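Local atomic coordinates of acetyltransferase, GNAT family (Streptococcus agalactiae 2603V/R, PDB entry 2PC1), a protein that probably transfers an acyl group, most likely acetyl from acetyl-coenzyme A, to an as yet unidentified acceptor, as other GNAT-family enzymes do. Residues T149-V154 with D174-A179; H109-F114 with D144-T149; N28-I33 with D63-I68. All blocks are in the same frame, centred on the assembly; numbering follows the deposited sequence. Where two conformers were deposited one is given.

Interaction 1 (T149-V154 with D174-A179); sequences THEKNV and DGVRLA
Thr149 and Leu178 face each other as a hydrogen-bonded antiparallel pair, and both backbone donors and both acceptors are used: Thr149 N donates to Leu178 O at 2.9 Å, and Leu178 N donates to Thr149 O at 2.8 Å. Past His150 and Arg177 the chains part, and water 1 bridges them, accepting from Glu151 N and donating to Val176 O at 2.6 Å; it also sits over the face of the His150 imidazole. Val176 O takes a second donor, Arg177 NH1, at 3.0 Å. Arg177 folds back toward its own loop through the bend at chi2 (-69°), which lays CD against the Thr149 carbonyl and brings the guanidinium to His150. There CD2 of the imidazole rests over one guanidinium face, 3.5 Å from NH1, with the two planes 55° apart. NH2 forms a salt bridge with Asp174 OD2 on its anti lone pair. The imidazole is fixed at both nitrogens: ND1 accepts from Lys152 N in the ring plane at 2.9 Å, within the type I turn from His150 to Asn153, while NE2 bonds Asp50 OD1. The amide N of His150, by contrast, is buried beside Arg177 CD without a partner. The Glu151 and Leu178 side chains cross at about a right angle, CG to CG 4.0 Å. Asn153 OD1 accepts from Met156 N as the N-cap of helix 154-162. The contact lies in the loop between strand 144-149 and that helix, with strand 177-183 between strands 144-149 and 166-171.

Interaction 2 (H109-F114 with D144-T149); sequences HRYLTF and DFRCDT
Strands 111-119 and 144-149 are the two parallel strands of a right-handed beta-alpha-beta crossover, and their first residues meet through Leu112, Tyr111 and Thr113 on one side and Asp144, Phe145 and Arg146 on the other. The backbones are joined by three hydrogen bonds: Leu112 N to Asp144 O at 2.9 Å, Arg146 N to Leu112 O at 2.7 Å and Phe114 N to Arg146 O at 3.2 Å. On the face bearing Thr113 and Arg146, the guanidinium lies flat on the Tyr111 ring, the planes only 14° apart and CZ 3.9 Å from the ring centroid. That cation-pi contact is off-centre; Arg146 CD occupies the middle of the ring face instead, 3.7 Å from the centroid. Tyr111 CG stands between its backbone N and carbonyl carbon (chi1 41°), which turns the ring beneath the arginine. Asp144 holds the guanidinium side-on: NE reaches OD1 and NH2 reaches the syn lone pair of OD2 at 2.8 Å, both oxygens near the guanidinium plane. Trp104 makes a further cation-pi contact with Arg146, while Tyr111 OH bonds Glu93 N.

As in other GNAT proteins, the two parallel strands splay apart toward their C-terminal ends, and acetyl-coenzyme A probably binds at the opening. Helix 127-139 is the connection of the crossover and packs on the opposite, apolar face of the sheet. There Leu112 CD1 lies 3.5 Å from Phe145 CE2, the two side chains side by side, and Phe114 CZ meets Phe145 CD2 at 3.8 Å with the rings inclined at 69°. Ile137 of the helix touches both phenylalanines. Farther along, where the strands diverge, water 3 spans the gap, donating to Phe114 O and Asp148 OD2 and accepting from Asp148 N.

Interaction 3 (N28-I33 with D63-I68); sequences NEIDQI and DIIDDI
Ile30 reaches across to Ile64 and Ile65 with the long branch of its side chain, joining the first turn of helix 30-46 to helix 61-70. Its CB points toward the second helix. From there CG1 extends anti to the backbone N (chi1 -179°) and passes Ile65 CG1 at 4.1 Å. The terminal CD1 makes the main contact, 3.5 Å from Ile64 CG2. It also comes to 3.9 Å from Ile65 CG1, and so rests between two consecutive isoleucines of the facing helix. The side chains cross obliquely.

One turn on, Ile33 presents its other branch. CG2 stands 3.7 Å from Ile64 CG2, which thus touches both Ile30 and Ile33, while Ile33 CD1 comes to 4.4 Å from Ile68 CD1 at a looser point. No hydrogen bond links the segments, and five isoleucines make the whole interface. Charged groups lie around it: Asp31 forms a salt bridge with Arg61, at the start of the second helix, and Asp67 OD2 forms a salt bridge with Arg116 and a hydrogen bond with the Tyr85 hydroxyl.

Tyr85 of strand 81-91 touches both Ile33 and Ile64, whereas Val75 of strand 73-78 meets Ile33 and Ala73 meets Ile68. These contacts with the antiparallel hairpin of strands 73-78 and 81-91 are consistent with the two N-terminal helices of the GNAT fold lying together on one side of the sheet.

How the interactions relate
Interactions 1 and 2 are continuous, sharing Thr149 where strand 144-149 ends, with centres 15 Å apart. Asp148 CB packs 3.4 Å from Leu178 O. Strand 144-149 is flanked by strand 111-119 in interaction 2 and by strand 177-183 in interaction 1. The splayed pair of interaction 2 probably borders the acetyl-coenzyme A cleft, as in other GNAT proteins. Interaction 3 stands apart, its nearest atoms about 9 Å from interaction 2 and about 12 Å from interaction 1; its helices lie against strands 73-78 and 81-91, the latter adjoining strand 111-119. Glycerol bonded to Glu151 and sulfate about 5 Å from the Arg177 side chain, both probably from crystallisation, lie beside interaction 1.

Interaction 1 (T149-V154 with D174-A179)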
loop_
_atom_site.group_PDB
_atom_site.type_symbol
_atom_site.label_atom_id
_atom_site.label_comp_id
_atom_site.label_asym_id
_atom_site.label_seq_id
_atom_site.Cartn_x
_atom_site.Cartn_y
_atom_site.Cartn_z
ATOM N N THR A 149 -7.223 3.196 3.856
ATOM C CA THR A 149 -7.861 1.987 3.378
ATOM C C THR A 149 -9.359 2.069 3.498
ATOM O O THR A 149 -9.925 2.942 4.143
ATOM C CB THR A 149 -7.296 0.735 4.087
ATOM O OG1 THR A 149 -7.633 -0.437 3.340
ATOM C CG2 THR A 149 -7.796 0.599 5.465
ATOM N N HIS A 150 -10.009 1.127 2.841
ATOM C CA HIS A 150 -11.449 1.032 2.851
ATOM C C HIS A 150 -11.927 0.586 4.221
ATOM O O HIS A 150 -11.274 -0.210 4.917
ATOM C CB HIS A 150 -11.881 -0.006 1.795
ATOM C CG HIS A 150 -13.333 0.032 1.418
ATOM N ND1 HIS A 150 -14.348 -0.509 2.194
ATOM C CD2 HIS A 150 -13.927 0.463 0.276
ATOM C CE1 HIS A 150 -15.509 -0.363 1.562
ATOM N NE2 HIS A 150 -15.276 0.233 0.402
ATOM N N GLU A 151 -13.121 1.050 4.579
ATOM C CA GLU A 151 -13.718 0.682 5.824
ATOM C C GLU A 151 -13.891 -0.810 5.998
ATOM O O GLU A 151 -13.867 -1.309 7.121
ATOM C CB GLU A 151 -15.086 1.368 5.958
ATOM C CG GLU A 151 -14.983 2.853 6.209
ATOM C CD GLU A 151 -16.341 3.513 6.240
ATOM O OE1 GLU A 151 -17.128 3.338 5.283
ATOM O OE2 GLU A 151 -16.614 4.192 7.227
ATOM N N LYS A 152 -14.121 -1.527 4.893
ATOM C CA LYS A 152 -14.324 -2.964 4.967
ATOM C C LYS A 152 -13.023 -3.775 4.932
ATOM O O LYS A 152 -13.033 -4.989 5.115
ATOM C CB LYS A 152 -15.240 -3.431 3.836
ATOM C CG LYS A 152 -16.641 -2.905 3.970
ATOM C CD LYS A 152 -17.533 -3.417 2.862
ATOM C CE LYS A 152 -18.907 -2.759 2.922
ATOM N NZ LYS A 152 -19.786 -3.157 1.774
ATOM N N ASN A 153 -11.892 -3.099 4.727
ATOM C CA ASN A 153 -10.581 -3.762 4.600
ATOM C C ASN A 153 -9.938 -3.955 5.969
ATOM O O ASN A 153 -8.950 -3.315 6.339
ATOM C CB ASN A 153 -9.662 -3.074 3.606
ATOM C CG ASN A 153 -8.605 -4.008 3.054
ATOM O OD1 ASN A 153 -8.193 -4.954 3.730
ATOM N ND2 ASN A 153 -8.209 -3.796 1.801
ATOM N N VAL A 154 -10.549 -4.846 6.715
ATOM C CA VAL A 154 -10.109 -5.097 8.077
ATOM C C VAL A 154 -8.724 -5.705 8.048
ATOM O O VAL A 154 -7.926 -5.455 8.962
ATOM C CB VAL A 154 -11.133 -5.973 8.845
ATOM C CG1 VAL A 154 -10.552 -6.448 10.188
ATOM C CG2 VAL A 154 -12.384 -5.176 9.069
ATOM N N ASP A 174 -12.925 8.207 -2.847
ATOM C CA ASP A 174 -13.802 7.143 -3.353
ATOM C C ASP A 174 -14.922 6.836 -2.370
ATOM O O ASP A 174 -15.189 5.663 -2.053
ATOM C CB ASP A 174 -12.987 5.874 -3.666
ATOM C CG ASP A 174 -13.757 4.875 -4.527
ATOM O OD1 ASP A 174 -14.472 5.298 -5.462
ATOM O OD2 ASP A 174 -13.642 3.659 -4.266
ATOM N N GLY A 175 -15.584 7.896 -1.900
ATOM C CA GLY A 175 -16.508 7.810 -0.778
ATOM C C GLY A 175 -15.757 8.115 0.502
ATOM O O GLY A 175 -15.460 9.267 0.782
ATOM N N VAL A 176 -15.441 7.091 1.280
ATOM C CA VAL A 176 -14.713 7.284 2.544
ATOM C C VAL A 176 -13.529 6.349 2.622
ATOM O O VAL A 176 -13.595 5.187 2.226
ATOM C CB VAL A 176 -15.606 6.994 3.771
ATOM C CG1 VAL A 176 -14.883 7.363 5.064
ATOM C CG2 VAL A 176 -16.935 7.751 3.678
ATOM N N ARG A 177 -12.431 6.857 3.144
ATOM C CA ARG A 177 -11.317 6.000 3.491
ATOM C C ARG A 177 -10.883 6.328 4.910
ATOM O O ARG A 177 -11.017 7.461 5.377
ATOM C CB ARG A 177 -10.139 6.151 2.516
ATOM C CG ARG A 177 -10.422 5.631 1.074
ATOM C CD ARG A 177 -10.549 4.118 1.059
ATOM N NE ARG A 177 -10.732 3.500 -0.268
ATOM C CZ ARG A 177 -11.907 3.357 -0.886
ATOM N NH1 ARG A 177 -13.047 3.821 -0.361
ATOM N NH2 ARG A 177 -11.937 2.747 -2.076
ATOM N N LEU A 178 -10.354 5.312 5.574
ATOM C CA LEU A 178 -9.772 5.421 6.908
ATOM C C LEU A 178 -8.314 5.765 6.759
ATOM O O LEU A 178 -7.587 5.061 6.069
ATOM C CB LEU A 178 -9.942 4.112 7.654
ATOM C CG LEU A 178 -11.378 3.628 7.814
ATOM C CD1 LEU A 178 -11.412 2.333 8.563
ATOM C CD2 LEU A 178 -12.255 4.661 8.548
ATOM N N ALA A 179 -7.876 6.845 7.386
ATOM C CA ALA A 179 -6.562 7.390 7.203
ATOM C C ALA A 179 -5.677 7.063 8.402
ATOM O O ALA A 179 -6.092 7.235 9.556
ATOM C CB ALA A 179 -6.675 8.892 7.068
HETATM O O HOH W 1 -14.511 2.836 2.858
#

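Interaction 2 (H109-F114 with D144-T149)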
loop_
_atom_site.group_PDB
_atom_site.type_symbol
_atom_site.label_atom_id
_atom_site.label_comp_id
_atom_site.label_asym_id
_atom_site.label_seq_id
_atom_site.Cartn_x
_atom_site.Cartn_y
_atom_site.Cartn_z
ATOM N N HIS A 109 3.375 18.905 4.958
ATOM C CA HIS A 109 2.917 18.779 3.587
ATOM C C HIS A 109 3.505 17.567 2.881
ATOM O O HIS A 109 2.874 16.988 2.017
ATOM C CB HIS A 109 3.351 20.040 2.832
ATOM C CG HIS A 109 2.845 20.125 1.433
ATOM N ND1 HIS A 109 1.625 20.687 1.126
ATOM C CD2 HIS A 109 3.373 19.703 0.264
ATOM C CE1 HIS A 109 1.438 20.626 -0.179
ATOM N NE2 HIS A 109 2.480 20.031 -0.726
ATOM N N ARG A 110 4.723 17.185 3.223
ATOM C CA ARG A 110 5.442 16.170 2.459
ATOM C C ARG A 110 5.588 14.931 3.299
ATOM O O ARG A 110 6.029 15.001 4.442
ATOM C CB ARG A 110 6.827 16.670 2.105
ATOM C CG ARG A 110 7.680 15.657 1.419
ATOM C CD ARG A 110 9.075 16.166 1.224
ATOM N NE ARG A 110 9.832 15.226 0.431
ATOM C CZ ARG A 110 11.089 15.413 0.067
ATOM N NH1 ARG A 110 11.719 16.521 0.422
ATOM N NH2 ARG A 110 11.702 14.506 -0.654
ATOM N N TYR A 111 5.178 13.799 2.755
ATOM C CA TYR A 111 5.241 12.518 3.480
ATOM C C TYR A 111 5.322 11.385 2.475
ATOM O O TYR A 111 5.245 11.614 1.296
ATOM C CB TYR A 111 4.040 12.386 4.454
ATOM C CG TYR A 111 2.747 12.872 3.866
ATOM C CD1 TYR A 111 2.026 12.093 2.979
ATOM C CD2 TYR A 111 2.244 14.125 4.183
ATOM C CE1 TYR A 111 0.863 12.574 2.390
ATOM C CE2 TYR A 111 1.111 14.605 3.600
ATOM C CZ TYR A 111 0.401 13.803 2.731
ATOM O OH TYR A 111 -0.748 14.288 2.144
ATOM N N LEU A 112 5.494 10.178 2.970
ATOM C CA LEU A 112 5.452 8.971 2.129
ATOM C C LEU A 112 4.107 8.333 2.257
ATOM O O LEU A 112 3.631 8.128 3.365
ATOM C CB LEU A 112 6.544 7.992 2.563
ATOM C CG LEU A 112 7.950 8.438 2.233
ATOM C CD1 LEU A 112 8.955 7.570 2.962
ATOM C CD2 LEU A 112 8.210 8.364 0.736
ATOM N N THR A 113 3.495 8.017 1.140
ATOM C CA THR A 113 2.218 7.344 1.145
ATOM C C THR A 113 2.344 6.019 0.403
ATOM O O THR A 113 3.021 5.941 -0.617
ATOM C CB THR A 113 1.106 8.219 0.485
ATOM O OG1 THR A 113 1.139 9.545 1.049
ATOM C CG2 THR A 113 -0.267 7.601 0.712
ATOM N N PHE A 114 1.700 4.989 0.921
ATOM C CA PHE A 114 1.627 3.711 0.244
ATOM C C PHE A 114 0.251 3.553 -0.344
ATOM O O PHE A 114 -0.724 3.754 0.355
ATOM C CB PHE A 114 1.864 2.528 1.207
ATOM C CG PHE A 114 3.215 2.496 1.892
ATOM C CD1 PHE A 114 4.290 3.281 1.521
ATOM C CD2 PHE A 114 3.384 1.644 2.987
ATOM C CE1 PHE A 114 5.493 3.200 2.204
ATOM C CE2 PHE A 114 4.594 1.560 3.662
ATOM C CZ PHE A 114 5.636 2.325 3.281
ATOM N N ASP A 144 7.690 10.303 8.053
ATOM C CA ASP A 144 6.229 10.388 8.082
ATOM C C ASP A 144 5.677 9.491 6.992
ATOM O O ASP A 144 5.892 9.713 5.805
ATOM C CB ASP A 144 5.853 11.857 7.875
ATOM C CG ASP A 144 4.406 12.160 7.980
ATOM O OD1 ASP A 144 3.562 11.258 8.079
ATOM O OD2 ASP A 144 4.071 13.364 7.956
ATOM N N PHE A 145 4.969 8.454 7.421
ATOM C CA PHE A 145 4.371 7.457 6.549
ATOM C C PHE A 145 2.867 7.492 6.708
ATOM O O PHE A 145 2.359 7.471 7.825
ATOM C CB PHE A 145 4.876 6.058 6.922
ATOM C CG PHE A 145 6.335 5.866 6.641
ATOM C CD1 PHE A 145 7.297 6.291 7.546
ATOM C CD2 PHE A 145 6.761 5.263 5.471
ATOM C CE1 PHE A 145 8.645 6.110 7.303
ATOM C CE2 PHE A 145 8.102 5.071 5.239
ATOM C CZ PHE A 145 9.028 5.521 6.134
ATOM N N ARG A 146 2.151 7.532 5.597
ATOM C CA ARG A 146 0.691 7.562 5.640
ATOM C C ARG A 146 0.090 6.505 4.721
ATOM O O ARG A 146 0.711 6.032 3.778
ATOM C CB ARG A 146 0.211 8.934 5.273
ATOM C CG ARG A 146 0.808 9.979 6.217
ATOM C CD ARG A 146 0.154 11.338 6.096
ATOM N NE ARG A 146 0.958 12.298 6.855
ATOM C CZ ARG A 146 0.602 13.554 7.095
ATOM N NH1 ARG A 146 -0.589 13.990 6.712
ATOM N NH2 ARG A 146 1.455 14.369 7.673
ATOM N N CYS A 147 -1.137 6.137 4.982
ATOM C CA CYS A 147 -1.844 5.112 4.204
ATOM C C CYS A 147 -3.304 5.306 4.463
ATOM O O CYS A 147 -3.689 5.821 5.521
ATOM C CB CYS A 147 -1.419 3.723 4.647
ATOM S SG CYS A 147 -1.883 2.395 3.504
ATOM N N ASP A 148 -4.138 4.932 3.537
ATOM C CA ASP A 148 -5.581 4.952 3.798
ATOM C C ASP A 148 -6.116 3.636 3.304
ATOM O O ASP A 148 -5.530 3.004 2.428
ATOM C CB ASP A 148 -6.275 6.112 3.143
ATOM C CG ASP A 148 -6.170 6.086 1.630
ATOM O OD1 ASP A 148 -6.971 5.395 0.981
ATOM O OD2 ASP A 148 -5.260 6.745 1.087
ATOM N N THR A 149 -7.223 3.196 3.856
ATOM C CA THR A 149 -7.861 1.987 3.378
ATOM C C THR A 149 -9.359 2.069 3.498
ATOM O O THR A 149 -9.925 2.942 4.143
ATOM C CB THR A 149 -7.296 0.735 4.087
ATOM O OG1 THR A 149 -7.633 -0.437 3.340
ATOM C CG2 THR A 149 -7.796 0.599 5.465
HETATM O O HOH W 2 6.099 14.954 7.032
HETATM O O HOH W 3 -2.970 4.993 0.963
#

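Interaction 3 (N28-I33 with D63-I68)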
loop_
_atom_site.group_PDB
_atom_site.type_symbol
_atom_site.label_atom_id
_atom_site.label_comp_id
_atom_site.label_asym_id
_atom_site.label_seq_id
_atom_site.Cartn_x
_atom_site.Cartn_y
_atom_site.Cartn_z
ATOM N N ASN A 28 9.562 -5.264 -17.076
ATOM C CA ASN A 28 9.122 -6.563 -17.542
ATOM C C ASN A 28 8.427 -7.389 -16.482
ATOM O O ASN A 28 8.040 -8.534 -16.773
ATOM C CB ASN A 28 10.232 -7.328 -18.250
ATOM C CG ASN A 28 11.215 -7.957 -17.317
ATOM O OD1 ASN A 28 11.163 -7.826 -16.094
ATOM N ND2 ASN A 28 12.178 -8.676 -17.931
ATOM N N GLU A 29 8.185 -6.814 -15.298
ATOM C CA GLU A 29 7.400 -7.490 -14.273
ATOM C C GLU A 29 5.922 -7.113 -14.308
ATOM O O GLU A 29 5.150 -7.574 -13.462
ATOM C CB GLU A 29 8.002 -7.204 -12.903
ATOM C CG GLU A 29 9.390 -7.814 -12.818
ATOM C CD GLU A 29 10.079 -7.606 -11.501
ATOM O OE1 GLU A 29 10.261 -6.450 -11.076
ATOM O OE2 GLU A 29 10.477 -8.629 -10.884
ATOM N N ILE A 30 5.519 -6.319 -15.299
ATOM C CA ILE A 30 4.158 -5.853 -15.365
ATOM C C ILE A 30 3.122 -6.998 -15.332
ATOM O O ILE A 30 2.137 -6.898 -14.598
ATOM C CB ILE A 30 3.933 -4.890 -16.591
ATOM C CG1 ILE A 30 2.491 -4.384 -16.646
ATOM C CG2 ILE A 30 4.260 -5.558 -17.933
ATOM C CD1 ILE A 30 2.098 -3.538 -15.467
ATOM N N ASP A 31 3.338 -8.087 -16.066
ATOM C CA ASP A 31 2.337 -9.148 -16.098
ATOM C C ASP A 31 2.264 -9.870 -14.775
ATOM O O ASP A 31 1.173 -10.220 -14.313
ATOM C CB ASP A 31 2.618 -10.141 -17.226
ATOM C CG ASP A 31 2.422 -9.539 -18.595
ATOM O OD1 ASP A 31 1.692 -8.544 -18.719
ATOM O OD2 ASP A 31 3.032 -10.054 -19.549
ATOM N N GLN A 32 3.398 -10.116 -14.133
ATOM C CA GLN A 32 3.427 -10.732 -12.848
ATOM C C GLN A 32 2.694 -9.867 -11.830
ATOM O O GLN A 32 2.001 -10.367 -10.968
ATOM C CB GLN A 32 4.862 -10.974 -12.369
ATOM C CG GLN A 32 5.625 -12.028 -13.106
ATOM C CD GLN A 32 7.104 -11.902 -12.798
ATOM O OE1 GLN A 32 7.573 -12.322 -11.743
ATOM N NE2 GLN A 32 7.836 -11.271 -13.702
ATOM N N ILE A 33 2.917 -8.555 -11.873
ATOM C CA ILE A 33 2.236 -7.666 -10.951
ATOM C C ILE A 33 0.738 -7.734 -11.228
ATOM O O ILE A 33 -0.050 -7.783 -10.305
ATOM C CB ILE A 33 2.781 -6.226 -11.063
ATOM C CG1 ILE A 33 4.250 -6.185 -10.602
ATOM C CG2 ILE A 33 1.902 -5.260 -10.269
ATOM C CD1 ILE A 33 4.988 -4.924 -11.000
ATOM N N ASP A 63 -2.374 1.961 -14.731
ATOM C CA ASP A 63 -2.026 2.476 -13.414
ATOM C C ASP A 63 -0.668 1.941 -12.960
ATOM O O ASP A 63 0.170 2.682 -12.450
ATOM C CB ASP A 63 -3.069 2.119 -12.367
ATOM C CG ASP A 63 -4.409 2.784 -12.618
ATOM O OD1 ASP A 63 -4.422 4.032 -12.741
ATOM O OD2 ASP A 63 -5.447 2.085 -12.701
ATOM N N ILE A 64 -0.447 0.649 -13.142
ATOM C CA ILE A 64 0.800 0.043 -12.708
ATOM C C ILE A 64 1.975 0.475 -13.577
ATOM O O ILE A 64 3.073 0.758 -13.069
ATOM C CB ILE A 64 0.664 -1.480 -12.656
ATOM C CG1 ILE A 64 -0.448 -1.889 -11.681
ATOM C CG2 ILE A 64 1.978 -2.124 -12.253
ATOM C CD1 ILE A 64 -0.425 -1.212 -10.349
ATOM N N ILE A 65 1.788 0.577 -14.895
ATOM C CA ILE A 65 2.863 1.078 -15.752
ATOM C C ILE A 65 3.237 2.503 -15.324
ATOM O O ILE A 65 4.406 2.839 -15.257
ATOM C CB ILE A 65 2.492 1.023 -17.254
ATOM C CG1 ILE A 65 2.472 -0.435 -17.727
ATOM C CG2 ILE A 65 3.493 1.842 -18.097
ATOM C CD1 ILE A 65 1.868 -0.668 -19.105
ATOM N N ASP A 66 2.221 3.314 -15.015
ATOM C CA ASP A 66 2.481 4.665 -14.530
ATOM C C ASP A 66 3.307 4.643 -13.234
ATOM O O ASP A 66 4.241 5.413 -13.073
ATOM C CB ASP A 66 1.194 5.486 -14.373
ATOM C CG ASP A 66 0.644 5.994 -15.711
ATOM O OD1 ASP A 66 1.357 5.909 -16.729
ATOM O OD2 ASP A 66 -0.492 6.517 -15.723
ATOM N N ASP A 67 2.987 3.728 -12.322
ATOM C CA ASP A 67 3.782 3.554 -11.110
ATOM C C ASP A 67 5.232 3.214 -11.402
ATOM O O ASP A 67 6.121 3.715 -10.767
ATOM C CB ASP A 67 3.194 2.443 -10.205
ATOM C CG ASP A 67 1.967 2.859 -9.448
ATOM O OD1 ASP A 67 1.645 4.061 -9.361
ATOM O OD2 ASP A 67 1.307 1.944 -8.901
ATOM N N ILE A 68 5.471 2.362 -12.390
ATOM C CA ILE A 68 6.827 2.018 -12.776
ATOM C C ILE A 68 7.535 3.206 -13.441
ATOM O O ILE A 68 8.690 3.493 -13.115
ATOM C CB ILE A 68 6.843 0.751 -13.674
ATOM C CG1 ILE A 68 6.329 -0.459 -12.882
ATOM C CG2 ILE A 68 8.270 0.470 -14.179
ATOM C CD1 ILE A 68 6.072 -1.702 -13.723
#